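Local coordinates for protein putative aldo/keto reductase (Salmonella enterica subsp. enterica serovar Typhimurium, PDB 4R9O) that probably works as an NADP-dependent oxidoreductase of the aldo/keto reductase family, built on a TIM-barrel fold, at residues 16-21 with 49-54; 125-130 with 178-183; 182-187 with 197-202; 207-212 with 258-263. All blocks are in the same frame, centred on the assembly; numbering follows the deposited sequence.

Contact 1: residues 16-21 with 49-54; sequences EFSRFV and VTTVDH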
loop_
_atom_site.group_PDB
_atom_site.type_symbol
_atom_site.label_atom_id
_atom_site.label_comp_id
_atom_site.label_asym_id
_atom_site.label_seq_id
_atom_site.Cartn_x
_atom_site.Cartn_y
_atom_site.Cartn_z
ATOM N N GLU C 16 1.953 7.499 -40.537
ATOM C CA GLU C 16 3.001 8.463 -40.274
ATOM C C GLU C 16 2.386 9.680 -39.596
ATOM O O GLU C 16 1.505 10.338 -40.163
ATOM C CB GLU C 16 3.702 8.845 -41.573
ATOM C CG GLU C 16 4.887 9.767 -41.414
ATOM C CD GLU C 16 5.594 10.014 -42.735
ATOM O OE1 GLU C 16 5.359 11.078 -43.352
ATOM O OE2 GLU C 16 6.379 9.135 -43.161
ATOM N N PHE C 17 2.838 9.957 -38.373
ATOM C CA PHE C 17 2.347 11.094 -37.596
ATOM C C PHE C 17 3.412 12.172 -37.431
ATOM O O PHE C 17 4.593 11.954 -37.706
ATOM C CB PHE C 17 1.879 10.648 -36.205
ATOM C CG PHE C 17 0.543 9.952 -36.193
ATOM C CD1 PHE C 17 -0.228 9.866 -37.340
ATOM C CD2 PHE C 17 0.056 9.388 -35.019
ATOM C CE1 PHE C 17 -1.454 9.224 -37.327
ATOM C CE2 PHE C 17 -1.180 8.745 -34.998
ATOM C CZ PHE C 17 -1.933 8.667 -36.153
ATOM N N SER C 18 2.997 13.349 -36.983
ATOM C CA SER C 18 3.980 14.321 -36.523
ATOM C C SER C 18 4.381 13.905 -35.099
ATOM O O SER C 18 3.556 13.398 -34.351
ATOM C CB SER C 18 3.424 15.750 -36.583
ATOM O OG SER C 18 2.257 15.887 -35.793
ATOM N N ARG C 19 5.647 14.096 -34.750
ATOM C CA ARG C 19 6.183 13.695 -33.450
ATOM C C ARG C 19 5.465 14.372 -32.282
ATOM O O ARG C 19 5.350 13.809 -31.191
ATOM C CB ARG C 19 7.680 14.007 -33.396
ATOM C CG ARG C 19 8.407 13.400 -32.229
ATOM C CD ARG C 19 9.867 13.777 -32.288
ATOM N NE ARG C 19 10.630 13.054 -31.285
ATOM C CZ ARG C 19 11.926 13.221 -31.079
ATOM N NH1 ARG C 19 12.603 14.096 -31.815
ATOM N NH2 ARG C 19 12.540 12.515 -30.134
ATOM N N PHE C 20 5.002 15.596 -32.509
ATOM C CA PHE C 20 4.158 16.279 -31.537
ATOM C C PHE C 20 2.710 16.284 -32.033
ATOM O O PHE C 20 2.448 16.467 -33.216
ATOM C CB PHE C 20 4.650 17.708 -31.287
ATOM C CG PHE C 20 5.812 17.795 -30.334
ATOM C CD1 PHE C 20 5.599 17.991 -28.980
ATOM C CD2 PHE C 20 7.114 17.697 -30.794
ATOM C CE1 PHE C 20 6.668 18.072 -28.093
ATOM C CE2 PHE C 20 8.189 17.790 -29.918
ATOM C CZ PHE C 20 7.963 17.978 -28.563
ATOM N N VAL C 21 1.776 16.075 -31.111
ATOM C CA VAL C 21 0.358 15.957 -31.441
ATOM C C VAL C 21 -0.456 17.082 -30.809
ATOM O O VAL C 21 -0.327 17.353 -29.613
ATOM C CB VAL C 21 -0.190 14.588 -30.969
ATOM C CG1 VAL C 21 -1.708 14.500 -31.163
ATOM C CG2 VAL C 21 0.522 13.458 -31.707
ATOM N N VAL C 49 2.911 20.396 -37.190
ATOM C CA VAL C 49 2.023 19.587 -36.360
ATOM C C VAL C 49 0.790 19.172 -37.164
ATOM O O VAL C 49 -0.146 19.956 -37.327
ATOM C CB VAL C 49 1.585 20.342 -35.092
ATOM C CG1 VAL C 49 0.684 19.453 -34.227
ATOM C CG2 VAL C 49 2.804 20.820 -34.313
ATOM N N THR C 50 0.797 17.943 -37.673
ATOM C CA THR C 50 -0.279 17.473 -38.537
ATOM C C THR C 50 -1.259 16.515 -37.852
ATOM O O THR C 50 -2.402 16.369 -38.290
ATOM C CB THR C 50 0.294 16.780 -39.787
ATOM O OG1 THR C 50 1.065 15.640 -39.392
ATOM C CG2 THR C 50 1.178 17.755 -40.583
ATOM N N THR C 51 -0.815 15.847 -36.792
ATOM C CA THR C 51 -1.666 14.882 -36.110
ATOM C C THR C 51 -2.467 15.538 -34.989
ATOM O O THR C 51 -1.914 16.277 -34.170
ATOM C CB THR C 51 -0.849 13.719 -35.511
ATOM O OG1 THR C 51 0.082 13.222 -36.481
ATOM C CG2 THR C 51 -1.792 12.599 -35.091
ATOM N N VAL C 52 -3.771 15.274 -34.955
ATOM C CA VAL C 52 -4.645 15.905 -33.969
ATOM C C VAL C 52 -5.448 14.848 -33.209
ATOM O O VAL C 52 -5.862 13.821 -33.761
ATOM C CB VAL C 52 -5.608 16.931 -34.616
ATOM C CG1 VAL C 52 -4.817 18.064 -35.312
ATOM C CG2 VAL C 52 -6.532 16.255 -35.602
ATOM N N ASP C 53 -5.657 15.105 -31.929
ATOM C CA ASP C 53 -6.231 14.101 -31.051
ATOM C C ASP C 53 -7.584 14.548 -30.504
ATOM O O ASP C 53 -7.697 15.611 -29.890
ATOM C CB ASP C 53 -5.254 13.791 -29.911
ATOM C CG ASP C 53 -5.777 12.717 -28.980
ATOM O OD1 ASP C 53 -5.639 11.521 -29.319
ATOM O OD2 ASP C 53 -6.334 13.078 -27.924
ATOM N N HIS C 54 -8.602 13.724 -30.743
ATOM C CA HIS C 54 -9.986 13.986 -30.332
ATOM C C HIS C 54 -10.573 12.813 -29.546
ATOM O O HIS C 54 -9.936 11.770 -29.426
ATOM C CB HIS C 54 -10.869 14.259 -31.557
ATOM C CG HIS C 54 -10.663 15.620 -32.158
ATOM N ND1 HIS C 54 -11.341 16.731 -31.715
ATOM C CD2 HIS C 54 -9.848 16.038 -33.152
ATOM C CE1 HIS C 54 -10.951 17.788 -32.415
ATOM N NE2 HIS C 54 -10.045 17.392 -33.295
#

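Contact 2: residues 125-130 with 178-183; sequences LDMLLI and TLATNQ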
loop_
_atom_site.group_PDB
_atom_site.type_symbol
_atom_site.label_atom_id
_atom_site.label_comp_id
_atom_site.label_asym_id
_atom_site.label_seq_id
_atom_site.Cartn_x
_atom_site.Cartn_y
_atom_site.Cartn_z
ATOM N N LEU C 125 -11.472 8.412 -40.733
ATOM C CA LEU C 125 -10.611 8.696 -39.592
ATOM C C LEU C 125 -9.288 8.000 -39.825
ATOM O O LEU C 125 -9.262 6.883 -40.340
ATOM C CB LEU C 125 -11.226 8.207 -38.271
ATOM C CG LEU C 125 -12.682 8.558 -37.941
ATOM C CD1 LEU C 125 -13.164 7.733 -36.746
ATOM C CD2 LEU C 125 -12.871 10.046 -37.672
ATOM N N ASP C 126 -8.195 8.651 -39.443
ATOM C CA ASP C 126 -6.873 8.054 -39.586
ATOM C C ASP C 126 -6.651 6.987 -38.533
ATOM O O ASP C 126 -6.068 5.949 -38.816
ATOM C CB ASP C 126 -5.783 9.117 -39.504
ATOM C CG ASP C 126 -5.855 10.103 -40.666
ATOM O OD1 ASP C 126 -5.202 9.856 -41.698
ATOM O OD2 ASP C 126 -6.574 11.116 -40.543
ATOM N N MET C 127 -7.124 7.243 -37.321
ATOM C CA MET C 127 -7.041 6.248 -36.265
ATOM C C MET C 127 -8.184 6.356 -35.252
ATOM O O MET C 127 -8.604 7.446 -34.875
ATOM C CB MET C 127 -5.678 6.347 -35.549
ATOM C CG MET C 127 -5.482 5.307 -34.441
ATOM S SD MET C 127 -3.742 5.044 -33.992
ATOM C CE MET C 127 -3.325 6.605 -33.215
ATOM N N LEU C 128 -8.691 5.201 -34.828
ATOM C CA LEU C 128 -9.706 5.135 -33.784
ATOM C C LEU C 128 -9.163 4.353 -32.587
ATOM O O LEU C 128 -8.595 3.267 -32.753
ATOM C CB LEU C 128 -10.986 4.487 -34.317
ATOM C CG LEU C 128 -12.155 4.330 -33.335
ATOM C CD1 LEU C 128 -12.762 5.682 -32.929
ATOM C CD2 LEU C 128 -13.220 3.427 -33.911
ATOM N N LEU C 129 -9.333 4.911 -31.391
ATOM C CA LEU C 129 -8.846 4.279 -30.167
ATOM C C LEU C 129 -9.984 3.826 -29.242
ATOM O O LEU C 129 -11.026 4.465 -29.175
ATOM C CB LEU C 129 -7.939 5.240 -29.392
ATOM C CG LEU C 129 -6.781 5.967 -30.078
ATOM C CD1 LEU C 129 -6.027 6.811 -29.043
ATOM C CD2 LEU C 129 -5.844 4.989 -30.783
ATOM N N ILE C 130 -9.776 2.720 -28.538
ATOM C CA ILE C 130 -10.551 2.423 -27.340
ATOM C C ILE C 130 -9.994 3.301 -26.218
ATOM O O ILE C 130 -8.806 3.214 -25.863
ATOM C CB ILE C 130 -10.477 0.925 -26.930
ATOM C CG1 ILE C 130 -10.750 0.015 -28.131
ATOM C CG2 ILE C 130 -11.463 0.628 -25.789
ATOM C CD1 ILE C 130 -12.199 0.106 -28.655
ATOM N N THR C 178 -1.772 -4.624 -36.808
ATOM C CA THR C 178 -1.116 -4.175 -35.586
ATOM C C THR C 178 -1.800 -2.975 -34.943
ATOM O O THR C 178 -2.084 -1.986 -35.622
ATOM C CB THR C 178 0.339 -3.783 -35.862
ATOM O OG1 THR C 178 0.970 -4.819 -36.619
ATOM C CG2 THR C 178 1.095 -3.536 -34.554
ATOM N N LEU C 179 -2.050 -3.055 -33.636
ATOM C CA LEU C 179 -2.496 -1.885 -32.882
ATOM C C LEU C 179 -1.410 -0.814 -32.984
ATOM O O LEU C 179 -0.229 -1.086 -32.761
ATOM C CB LEU C 179 -2.791 -2.253 -31.425
ATOM C CG LEU C 179 -4.088 -3.044 -31.188
ATOM C CD1 LEU C 179 -4.197 -3.532 -29.731
ATOM C CD2 LEU C 179 -5.285 -2.193 -31.563
ATOM N N ALA C 180 -1.788 0.405 -33.345
ATOM C CA ALA C 180 -0.763 1.354 -33.747
ATOM C C ALA C 180 -0.280 2.232 -32.599
ATOM O O ALA C 180 0.702 2.961 -32.747
ATOM C CB ALA C 180 -1.270 2.204 -34.889
ATOM N N THR C 181 -0.967 2.176 -31.460
ATOM C CA THR C 181 -0.510 2.909 -30.283
ATOM C C THR C 181 -1.251 2.493 -29.019
ATOM O O THR C 181 -2.339 1.900 -29.066
ATOM C CB THR C 181 -0.669 4.449 -30.435
ATOM O OG1 THR C 181 0.199 5.112 -29.508
ATOM C CG2 THR C 181 -2.098 4.877 -30.145
ATOM N N ASN C 182 -0.638 2.826 -27.892
ATOM C CA ASN C 182 -1.288 2.771 -26.594
ATOM C C ASN C 182 -1.021 4.130 -25.988
ATOM O O ASN C 182 0.099 4.430 -25.579
ATOM C CB ASN C 182 -0.732 1.630 -25.731
ATOM C CG ASN C 182 -1.485 1.444 -24.404
ATOM O OD1 ASN C 182 -2.519 2.078 -24.148
ATOM N ND2 ASN C 182 -0.972 0.537 -23.561
ATOM N N GLN C 183 -2.038 4.975 -26.022
ATOM C CA GLN C 183 -1.941 6.338 -25.548
ATOM C C GLN C 183 -1.945 6.344 -24.023
ATOM O O GLN C 183 -2.912 5.896 -23.398
ATOM C CB GLN C 183 -3.099 7.170 -26.121
ATOM C CG GLN C 183 -2.937 8.654 -25.934
ATOM C CD GLN C 183 -4.038 9.454 -26.602
ATOM O OE1 GLN C 183 -4.772 10.191 -25.937
ATOM N NE2 GLN C 183 -4.131 9.351 -27.929
#

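Contact 3: residues 182-187 with 197-202; sequences NQVEIS and GTLDQL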
loop_
_atom_site.group_PDB
_atom_site.type_symbol
_atom_site.label_atom_id
_atom_site.label_comp_id
_atom_site.label_asym_id
_atom_site.label_seq_id
_atom_site.Cartn_x
_atom_site.Cartn_y
_atom_site.Cartn_z
ATOM N N ASN C 182 -0.638 2.826 -27.892
ATOM C CA ASN C 182 -1.288 2.771 -26.594
ATOM C C ASN C 182 -1.021 4.130 -25.988
ATOM O O ASN C 182 0.099 4.430 -25.579
ATOM C CB ASN C 182 -0.732 1.630 -25.731
ATOM C CG ASN C 182 -1.485 1.444 -24.404
ATOM O OD1 ASN C 182 -2.519 2.078 -24.148
ATOM N ND2 ASN C 182 -0.972 0.537 -23.561
ATOM N N GLN C 183 -2.038 4.975 -26.022
ATOM C CA GLN C 183 -1.941 6.338 -25.548
ATOM C C GLN C 183 -1.945 6.344 -24.023
ATOM O O GLN C 183 -2.912 5.896 -23.398
ATOM C CB GLN C 183 -3.099 7.170 -26.121
ATOM C CG GLN C 183 -2.937 8.654 -25.934
ATOM C CD GLN C 183 -4.038 9.454 -26.602
ATOM O OE1 GLN C 183 -4.772 10.191 -25.937
ATOM N NE2 GLN C 183 -4.131 9.351 -27.929
ATOM N N VAL C 184 -0.865 6.825 -23.413
ATOM C CA VAL C 184 -0.735 6.701 -21.963
ATOM C C VAL C 184 -0.183 7.943 -21.282
ATOM O O VAL C 184 0.385 8.820 -21.941
ATOM C CB VAL C 184 0.172 5.509 -21.588
ATOM C CG1 VAL C 184 -0.442 4.185 -22.075
ATOM C CG2 VAL C 184 1.558 5.706 -22.153
ATOM N N GLU C 185 -0.340 8.000 -19.958
ATOM C CA GLU C 185 0.091 9.168 -19.193
ATOM C C GLU C 185 1.569 9.096 -18.828
ATOM O O GLU C 185 2.010 8.126 -18.204
ATOM C CB GLU C 185 -0.742 9.332 -17.916
ATOM C CG GLU C 185 -0.339 10.587 -17.126
ATOM C CD GLU C 185 -1.228 10.852 -15.923
ATOM O OE1 GLU C 185 -2.146 10.038 -15.673
ATOM O OE2 GLU C 185 -0.996 11.868 -15.224
ATOM N N ILE C 186 2.329 10.122 -19.220
ATOM C CA ILE C 186 3.766 10.187 -18.945
ATOM C C ILE C 186 4.222 11.602 -18.612
ATOM O O ILE C 186 4.034 12.520 -19.407
ATOM C CB ILE C 186 4.621 9.713 -20.141
ATOM C CG1 ILE C 186 4.085 8.410 -20.735
ATOM C CG2 ILE C 186 6.085 9.584 -19.717
ATOM C CD1 ILE C 186 4.763 7.982 -22.019
ATOM N N SER C 187 4.836 11.768 -17.446
ATOM C CA SER C 187 5.414 13.045 -17.045
ATOM C C SER C 187 6.354 12.805 -15.873
ATOM O O SER C 187 6.334 11.725 -15.281
ATOM C CB SER C 187 4.321 14.042 -16.662
ATOM O OG SER C 187 3.846 13.792 -15.356
ATOM N N GLY C 197 6.034 -2.023 -17.012
ATOM C CA GLY C 197 5.908 -2.940 -18.136
ATOM C C GLY C 197 5.147 -2.373 -19.314
ATOM O O GLY C 197 5.182 -2.913 -20.417
ATOM N N THR C 198 4.437 -1.281 -19.083
ATOM C CA THR C 198 3.671 -0.670 -20.162
ATOM C C THR C 198 4.590 -0.194 -21.274
ATOM O O THR C 198 4.391 -0.538 -22.440
ATOM C CB THR C 198 2.840 0.494 -19.658
ATOM O OG1 THR C 198 1.860 -0.007 -18.735
ATOM C CG2 THR C 198 2.146 1.202 -20.834
ATOM N N LEU C 199 5.606 0.583 -20.903
ATOM C CA LEU C 199 6.522 1.161 -21.878
ATOM C C LEU C 199 7.545 0.143 -22.382
ATOM O O LEU C 199 8.056 0.281 -23.502
ATOM C CB LEU C 199 7.232 2.377 -21.281
ATOM C CG LEU C 199 6.308 3.561 -20.966
ATOM C CD1 LEU C 199 7.058 4.714 -20.299
ATOM C CD2 LEU C 199 5.601 4.032 -22.225
ATOM N N ASP C 200 7.851 -0.868 -21.561
ATOM C CA ASP C 200 8.694 -1.974 -22.005
ATOM C C ASP C 200 8.047 -2.715 -23.167
ATOM O O ASP C 200 8.703 -3.015 -24.165
ATOM C CB ASP C 200 8.964 -2.965 -20.866
ATOM C CG ASP C 200 9.657 -2.326 -19.678
ATOM O OD1 ASP C 200 10.465 -1.396 -19.883
ATOM O OD2 ASP C 200 9.380 -2.753 -18.534
ATOM N N GLN C 201 6.759 -3.039 -23.016
ATOM C CA GLN C 201 6.020 -3.732 -24.060
ATOM C C GLN C 201 5.990 -2.921 -25.361
ATOM O O GLN C 201 6.149 -3.473 -26.448
ATOM C CB GLN C 201 4.581 -4.027 -23.609
ATOM C CG GLN C 201 3.731 -4.638 -24.707
ATOM C CD GLN C 201 2.275 -4.720 -24.331
ATOM O OE1 GLN C 201 1.641 -3.699 -24.069
ATOM N NE2 GLN C 201 1.744 -5.938 -24.252
ATOM N N LEU C 202 5.772 -1.617 -25.248
ATOM C CA LEU C 202 5.671 -0.770 -26.437
ATOM C C LEU C 202 7.015 -0.693 -27.160
ATOM O O LEU C 202 7.071 -0.842 -28.381
ATOM C CB LEU C 202 5.171 0.638 -26.075
ATOM C CG LEU C 202 3.737 0.642 -25.530
ATOM C CD1 LEU C 202 3.323 2.044 -25.098
ATOM C CD2 LEU C 202 2.753 0.085 -26.577
HETATM O O HOH W 1 1.621 -1.268 -23.592
#

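Contact 4: residues 207-212 with 258-263; sequences IRPMAW and SQPLPI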
loop_
_atom_site.group_PDB
_atom_site.type_symbol
_atom_site.label_atom_id
_atom_site.label_comp_id
_atom_site.label_asym_id
_atom_site.label_seq_id
_atom_site.Cartn_x
_atom_site.Cartn_y
_atom_site.Cartn_z
ATOM N N ILE C 207 6.193 -0.031 -31.051
ATOM C CA ILE C 207 4.998 0.799 -31.123
ATOM C C ILE C 207 5.213 2.019 -30.250
ATOM O O ILE C 207 5.548 1.900 -29.071
ATOM C CB ILE C 207 3.745 0.025 -30.664
ATOM C CG1 ILE C 207 3.433 -1.093 -31.667
ATOM C CG2 ILE C 207 2.543 0.963 -30.466
ATOM C CD1 ILE C 207 2.492 -2.144 -31.169
ATOM N N ARG C 208 5.032 3.200 -30.831
ATOM C CA ARG C 208 5.292 4.423 -30.094
ATOM C C ARG C 208 4.022 4.959 -29.433
ATOM O O ARG C 208 2.979 5.114 -30.080
ATOM C CB ARG C 208 5.924 5.466 -31.023
ATOM C CG ARG C 208 7.289 5.015 -31.544
ATOM C CD ARG C 208 7.859 5.927 -32.623
ATOM N NE ARG C 208 8.261 7.240 -32.116
ATOM C CZ ARG C 208 9.164 8.021 -32.704
ATOM N NH1 ARG C 208 9.769 7.614 -33.811
ATOM N NH2 ARG C 208 9.468 9.205 -32.181
ATOM N N PRO C 209 4.104 5.243 -28.127
ATOM C CA PRO C 209 2.922 5.762 -27.433
ATOM C C PRO C 209 2.697 7.247 -27.671
ATOM O O PRO C 209 3.667 8.009 -27.770
ATOM C CB PRO C 209 3.244 5.507 -25.966
ATOM C CG PRO C 209 4.757 5.600 -25.911
ATOM C CD PRO C 209 5.263 5.085 -27.228
ATOM N N MET C 210 1.434 7.654 -27.781
ATOM C CA MET C 210 1.079 9.066 -27.649
ATOM C C MET C 210 0.977 9.354 -26.155
ATOM O O MET C 210 0.363 8.585 -25.410
ATOM C CB MET C 210 -0.241 9.393 -28.353
ATOM C CG MET C 210 -0.281 9.006 -29.828
ATOM S SD MET C 210 -1.952 9.046 -30.504
ATOM C CE MET C 210 -2.304 10.807 -30.431
ATOM N N ALA C 211 1.581 10.447 -25.710
ATOM C CA ALA C 211 1.683 10.717 -24.282
ATOM C C ALA C 211 0.775 11.878 -23.879
ATOM O O ALA C 211 0.872 12.985 -24.436
ATOM C CB ALA C 211 3.138 11.004 -23.901
ATOM N N TRP C 212 -0.126 11.627 -22.927
ATOM C CA TRP C 212 -0.978 12.706 -22.440
ATOM C C TRP C 212 -0.615 13.096 -21.000
ATOM O O TRP C 212 0.135 12.383 -20.306
ATOM C CB TRP C 212 -2.476 12.343 -22.584
ATOM C CG TRP C 212 -2.963 11.116 -21.875
ATOM C CD1 TRP C 212 -2.929 9.829 -22.338
ATOM C CD2 TRP C 212 -3.608 11.060 -20.593
ATOM N NE1 TRP C 212 -3.497 8.975 -21.416
ATOM C CE2 TRP C 212 -3.920 9.707 -20.336
ATOM C CE3 TRP C 212 -3.949 12.022 -19.634
ATOM C CZ2 TRP C 212 -4.538 9.294 -19.157
ATOM C CZ3 TRP C 212 -4.572 11.606 -18.466
ATOM C CH2 TRP C 212 -4.859 10.255 -18.240
ATOM N N SER C 258 10.944 4.391 -25.430
ATOM C CA SER C 258 9.714 4.066 -26.167
ATOM C C SER C 258 9.419 5.126 -27.242
ATOM O O SER C 258 8.570 4.925 -28.118
ATOM C CB SER C 258 8.518 3.933 -25.218
ATOM O OG SER C 258 8.445 5.020 -24.312
ATOM N N GLN C 259 10.140 6.241 -27.174
ATOM C CA GLN C 259 10.022 7.337 -28.152
ATOM C C GLN C 259 8.594 7.881 -28.280
ATOM O O GLN C 259 8.007 7.842 -29.352
ATOM C CB GLN C 259 10.535 6.876 -29.520
ATOM C CG GLN C 259 11.940 6.275 -29.465
ATOM C CD GLN C 259 12.473 5.890 -30.837
ATOM O OE1 GLN C 259 12.785 6.755 -31.654
ATOM N NE2 GLN C 259 12.575 4.589 -31.094
ATOM N N PRO C 260 8.045 8.415 -27.177
ATOM C CA PRO C 260 6.665 8.917 -27.145
ATOM C C PRO C 260 6.430 10.129 -28.053
ATOM O O PRO C 260 7.366 10.881 -28.351
ATOM C CB PRO C 260 6.470 9.321 -25.673
ATOM C CG PRO C 260 7.601 8.668 -24.923
ATOM C CD PRO C 260 8.728 8.636 -25.894
ATOM N N LEU C 261 5.177 10.288 -28.476
ATOM C CA LEU C 261 4.683 11.466 -29.180
ATOM C C LEU C 261 3.876 12.306 -28.192
ATOM O O LEU C 261 2.753 11.930 -27.831
ATOM C CB LEU C 261 3.798 11.074 -30.371
ATOM C CG LEU C 261 4.420 10.367 -31.585
ATOM C CD1 LEU C 261 4.929 8.956 -31.270
ATOM C CD2 LEU C 261 3.410 10.326 -32.712
ATOM N N PRO C 262 4.446 13.434 -27.737
ATOM C CA PRO C 262 3.752 14.276 -26.749
ATOM C C PRO C 262 2.523 14.970 -27.323
ATOM O O PRO C 262 2.583 15.536 -28.418
ATOM C CB PRO C 262 4.816 15.307 -26.343
ATOM C CG PRO C 262 6.139 14.677 -26.731
ATOM C CD PRO C 262 5.832 13.882 -27.975
ATOM N N ILE C 263 1.413 14.914 -26.586
ATOM C CA ILE C 263 0.199 15.638 -26.955
ATOM C C ILE C 263 0.196 16.992 -26.280
ATOM O O ILE C 263 0.265 17.075 -25.052
ATOM C CB ILE C 263 -1.080 14.876 -26.549
ATOM C CG1 ILE C 263 -1.104 13.490 -27.201
ATOM C CG2 ILE C 263 -2.332 15.699 -26.889
ATOM C CD1 ILE C 263 -2.148 12.551 -26.602
#

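Contact 1: residues 16-21 with 49-54
Thr51 lays its methyl group over the ring of Phe17. Thr51 CG2 stands 3.6 Å from the ring centroid of Phe17, only 9° off the ring normal, a CH-pi contact near the middle of one face. The two segments carry parallel neighbouring strands of the TIM barrel, 16-23 and 51-53. Here hydroxyls join the two backbones. Thr51 OG1 sits anti to its own carbonyl carbon, which sends CG2 to the ring and turns OG1 to the backbone. There Thr51 OG1 accepts from Ser18 N at 3.0 Å, and it has a second partner in Gln82 of strand 82-90. Ser18 OG, held between its own backbone N and carbonyl carbon, accepts from two consecutive amides, Thr50 N at 3.1 Å and Thr51 N at 3.2 Å. The second bond is the straighter, at 167°; the first is more bent. Val21 continues the packing with CG1, which reaches CB of Asp53 at 3.8 Å. The carboxylate of Asp53 pairs with Lys86 and lies close to Tyr58, the probable proton donor. Ser18 OG donates a hydrogen bond to Phe20 O at 2.6 Å, in the carbonyl plane, so three hydrogen bonds hold this buried hydroxyl.

Contact 2: residues 125-130 with 178-183
Thr181 OG1 is gripped twice: by a hydrogen bond with Arg208 O, just ahead of strand 210-212, and a weak one with Met210 N, at its start. This fixes the rotation of the side chain. OG1 lies anti to its backbone N (chi1 -160°), and CG2 takes the crowded position between N and the carbonyl carbon. The methyl group thereby joins the core of the TIM barrel, where strands 125-130 and 182-185 are not neighbours because strand 155-161 runs between them. The contact is therefore made by side chains, with the CA atoms of Met127 and Ala180 8.3 Å apart. Two tips converge on Thr181 CG2: CE of Met127 at 3.7 Å and CD2 of Leu129 at 3.8 Å. Met127 leaves the backbone extended and bends at chi3 (68°), which turns CE toward Thr181; the two side chains cross at about a right angle. The sulfur SD of Met127 rests against Ala180 CB at 3.9 Å. Gln183 stretches out with CG anti to its backbone N (chi1 -168°). Its amide nitrogen is hydrogen-bonded to Asp53 of strand 51-53, close to the likely NADP site. The other methyl of Leu129, CD1, touches that nitrogen, Gln183 NE2, at 3.4 Å.

Contact 3: residues 182-187 with 197-202
A beta-alpha-beta unit of the TIM barrel, strand 182-185, helix 198-205 and strand 210-212, supplies both sides of this contact. The short strand and helix segments run roughly antiparallel, at 149°, with axes 10.7 Å apart. Side chains from alternate strand residues, Asn182, Val184 and Ile186, fill the gap. Val184 CG1 and Thr198 CG2 meet tip to tip at 4.1 Å. Ile186 CD1 and Leu199 CD2 do the same at 4.0 Å. At the other end Leu202 reaches with CD2 to the CB of Asn182, 3.9 Å away. CG of Asn182 is anti to the backbone N (chi1 -174°). The amide nitrogen of this residue has two partners: Phe163 O and a water, the latter 3.2 Å from Asn182 ND2. The water donates in turn to Thr198 O at 3.1 Å and Gln201 OE1 at 2.5 Å, so a single molecule ties the asparagine to the first turn. Gly197 is the N-cap residue of that turn. Helix 165-173 packs beside the unit, its Phe168 touching Asn182 and Gln201, while the backbone of Val184 pairs with Met210 and Trp212 of strand 210-212.

Contact 4: residues 207-212 with 258-263
Pro209 and Pro260 lie side by side, and the rings touch, CG of Pro209 4.1 Å from CB of Pro260. Ala211 adds a small bump on the same side, its CB also touching the Pro260 ring. Ahead of the strands Arg208 lies along residues 258-261. Its chain bends at chi3 (70°) and brings the guanidinium to Gln259, whose CB lies over one face, toward the rim. NE of Arg208 donates to Gln259 O at 2.8 Å, on a lone pair in the carbonyl plane. Leu261 packs its CD1 against the CB of Arg208, 3.6 Å away. Strands 210-212 and 261-264 are parallel neighbours in the TIM barrel wall. Three backbone bonds zip them together: Leu261 N to Pro209 O at 2.8 Å, Ala211 N to Leu261 O at 2.8 Å and Ile263 N to Ala211 O at 2.9 Å. The middle one reaches its carbonyl from above the plane. Met210, which meets Val21, and Leu261, which meets Phe17, share one face; Ala211 and Pro262 share the other. Trp212 probably belongs to the NADP site. Ile263 arches over the Ala211 carbonyl, and its tip, CD1, fits between CB of Met210 at 4.1 Å and CB of Trp212 at 4.0 Å.

All four contacts reach one barrel sheet and follow each other along the chain in the order 1, 2, 3, 4. Contacts 2 and 3 overlap, since both use strand 182-185 and share Asn182 and Gln183. Contacts 3 and 4 have the closest centres, about 8 Å apart; contacts 1 and 3 the farthest, about 18 Å. Strand 210-212 lies between strands 182-185 and 261-264, and strand 16-23 adjoins 261-264, so contact 4 returns to contact 1: Val21 N and Pro262 O are 2.9 Å apart, a probable hydrogen bond. This brings the first and last strands of the barrel together and closes it. Across it, Gln183 meets Asp53 near the probable catalytic and cofactor sites.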